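Local coordinates for protein beta-hexosaminidase (Neisseria gonorrhoeae, PDB 6JTJ) that probably cleaves terminal beta-1,4-linked N-acetylglucosamine from peptide-linked peptidoglycan fragments during recycling of the bacterial cell wall, at residues C[175-180]-C[213-218]. Numbering follows the deposited sequence.
Sequences AVIGNR and PGHGFV. With NAG (2-acetamido-2-deoxy-beta-D-glucopyranose), chain I.
The imidazole of His215 receives Ile177 on one face: Ile177 CD1 stands 4.0 Å above the ring plane, displaced toward the rim, with His215 CG as its closest ring atom. Ile177 CG1 approaches His215 ND1 at 4.0 Å, while Val176 CG1 comes up obliquely to His215 CE1 at 4.2 Å; the acetamido O7 of the sugar also lies obliquely to the ring. The Arg180 guanidinium is used at its edge, where the acetamido group lies too. There Arg180 NH1 donates a hydrogen bond of 2.9 Å, at 155°, to Val176 O in the guanidinium plane, though NH1 is less surely placed. NH2 gives a weak, bent bond to the sugar, 3.0 Å from Arg180 NH2 to NAG O3, and Glu107 adds a salt bridge to NE.

The contact illustrates how two loops beside a bound sugar can meet through van der Waals contact, with no hydrogen bond between 175-180 and 213-218. At His215 chi1 is -155°, near trans, which carries the ring across to the two aliphatic side chains; its backbone N-H is bonded to the carboxylate of Asp168, and its ring meets that of His211 edge-to-face. Within 175-180, Arg180 N bonds to Ile177 O at 2.8 Å, closing the short turn that brings the guanidinium back beside Val176 O. Arg180 is predicted to bind the substrate, and here it lies beside N-acetylglucosamine, which is also hydrogen-bonded to Asp105, Lys210 and His211 and to the backbone O of Asp221 of the second subunit.

In this glycoside hydrolase family 3 domain, the contact joins the loop between strand 161-162 and helix 186-202 to the one leading from strand 208-212 toward helix 233-238, with Ile177 also packed against His211 of that strand.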
loop_
_atom_site.group_PDB
_atom_site.type_symbol
_atom_site.label_atom_id
_atom_site.label_comp_id
_atom_site.label_asym_id
_atom_site.label_seq_id
_atom_site.Cartn_x
_atom_site.Cartn_y
_atom_site.Cartn_z
ATOM N N ALA C 175 5.865 -3.079 -1.560
ATOM C CA ALA C 175 5.447 -2.028 -2.497
ATOM C C ALA C 175 4.812 -0.850 -1.785
ATOM O O ALA C 175 5.017 0.284 -2.160
ATOM C CB ALA C 175 4.452 -2.588 -3.510
ATOM N N VAL C 176 4.030 -1.114 -0.751
ATOM C CA VAL C 176 3.363 -0.044 -0.054
ATOM C C VAL C 176 4.361 0.927 0.599
ATOM O O VAL C 176 4.028 2.097 0.824
ATOM C CB VAL C 176 2.285 -0.563 0.932
ATOM C CG1 VAL C 176 2.867 -1.265 2.158
ATOM C CG2 VAL C 176 1.396 0.583 1.368
ATOM N N ILE C 177 5.534 0.423 0.990
ATOM C CA ILE C 177 6.593 1.285 1.490
ATOM C C ILE C 177 7.268 1.859 0.261
ATOM O O ILE C 177 7.244 3.059 0.065
ATOM C CB ILE C 177 7.604 0.551 2.398
ATOM C CG1 ILE C 177 6.917 -0.056 3.633
ATOM C CG2 ILE C 177 8.729 1.487 2.832
ATOM C CD1 ILE C 177 6.125 0.907 4.477
ATOM N N GLY C 178 7.811 0.993 -0.575
ATOM C CA GLY C 178 8.366 1.395 -1.853
ATOM C C GLY C 178 9.409 2.483 -1.783
ATOM O O GLY C 178 10.373 2.361 -1.037
ATOM N N ASN C 179 9.169 3.578 -2.488
ATOM C CA ASN C 179 10.081 4.674 -2.446
ATOM C C ASN C 179 9.968 5.560 -1.165
ATOM O O ASN C 179 10.653 6.552 -1.032
ATOM C CB ASN C 179 9.993 5.455 -3.755
ATOM C CG ASN C 179 8.738 6.321 -3.840
ATOM O OD1 ASN C 179 7.981 6.435 -2.886
ATOM N ND2 ASN C 179 8.540 6.961 -4.984
ATOM N N ARG C 180 9.113 5.190 -0.226
ATOM C CA ARG C 180 9.015 5.911 1.035
ATOM C C ARG C 180 10.197 5.617 1.959
ATOM O O ARG C 180 10.399 6.346 2.935
ATOM C CB ARG C 180 7.739 5.566 1.746
ATOM C CG ARG C 180 6.482 6.007 0.983
ATOM C CD ARG C 180 5.279 5.241 1.469
ATOM N NE ARG C 180 4.959 5.609 2.838
ATOM C CZ ARG C 180 4.152 4.917 3.629
ATOM N NH1 ARG C 180 3.616 3.791 3.191
ATOM N NH2 ARG C 180 3.891 5.348 4.861
ATOM N N PRO C 213 8.573 -2.669 14.359
ATOM C CA PRO C 213 10.022 -2.714 14.346
ATOM C C PRO C 213 10.655 -2.842 12.954
ATOM O O PRO C 213 11.870 -3.121 12.862
ATOM C CB PRO C 213 10.303 -3.978 15.145
ATOM C CG PRO C 213 9.202 -4.892 14.713
ATOM C CD PRO C 213 8.008 -4.023 14.485
ATOM N N GLY C 214 9.881 -2.594 11.894
ATOM C CA GLY C 214 10.421 -2.601 10.525
ATOM C C GLY C 214 9.488 -3.280 9.552
ATOM O O GLY C 214 9.235 -4.470 9.654
ATOM N N HIS C 215 8.970 -2.502 8.610
ATOM C CA HIS C 215 7.965 -2.951 7.647
ATOM C C HIS C 215 8.595 -3.338 6.297
ATOM O O HIS C 215 7.890 -3.750 5.363
ATOM C CB HIS C 215 6.976 -1.798 7.429
ATOM C CG HIS C 215 5.611 -2.213 6.972
ATOM N ND1 HIS C 215 5.398 -2.998 5.856
ATOM C CD2 HIS C 215 4.379 -1.897 7.447
ATOM C CE1 HIS C 215 4.099 -3.176 5.681
ATOM N NE2 HIS C 215 3.456 -2.522 6.634
ATOM N N GLY C 216 9.896 -3.166 6.168
ATOM C CA GLY C 216 10.531 -3.284 4.871
ATOM C C GLY C 216 10.629 -4.667 4.242
ATOM O O GLY C 216 10.823 -4.776 3.038
ATOM N N PHE C 217 10.586 -5.709 5.056
ATOM C CA PHE C 217 10.915 -7.052 4.581
ATOM C C PHE C 217 9.687 -7.820 4.083
ATOM O O PHE C 217 9.804 -8.642 3.188
ATOM C CB PHE C 217 11.637 -7.866 5.661
ATOM C CG PHE C 217 12.185 -9.183 5.160
ATOM C CD1 PHE C 217 13.413 -9.239 4.515
ATOM C CD2 PHE C 217 11.468 -10.360 5.315
ATOM C CE1 PHE C 217 13.944 -10.456 4.063
ATOM C CE2 PHE C 217 11.979 -11.571 4.870
ATOM C CZ PHE C 217 13.227 -11.618 4.238
ATOM N N VAL C 218 8.521 -7.550 4.658
ATOM C CA VAL C 218 7.298 -8.204 4.211
ATOM C C VAL C 218 6.872 -7.694 2.841
ATOM O O VAL C 218 7.384 -6.694 2.351
ATOM C CB VAL C 218 6.116 -7.972 5.146
ATOM C CG1 VAL C 218 6.422 -8.526 6.508
ATOM C CG2 VAL C 218 5.752 -6.483 5.222
HETATM C C1 NAG I . -0.894 3.877 8.367
HETATM C C2 NAG I . 0.355 4.162 7.520
HETATM C C3 NAG I . 1.271 5.121 8.242
HETATM C C4 NAG I . 0.507 6.359 8.707
HETATM C C5 NAG I . -0.640 5.983 9.624
HETATM C C6 NAG I . -1.516 7.200 9.938
HETATM C C7 NAG I . 1.651 2.590 6.067
HETATM C C8 NAG I . 1.393 3.508 4.947
HETATM N N2 NAG I . 1.115 2.970 7.232
HETATM O O1 NAG I . -1.953 3.416 7.548
HETATM O O3 NAG I . 2.335 5.461 7.381
HETATM O O4 NAG I . 1.354 7.281 9.347
HETATM O O5 NAG I . -1.455 5.034 8.969
HETATM O O6 NAG I . -2.150 7.742 8.791
HETATM O O7 NAG I . 2.283 1.536 5.887
#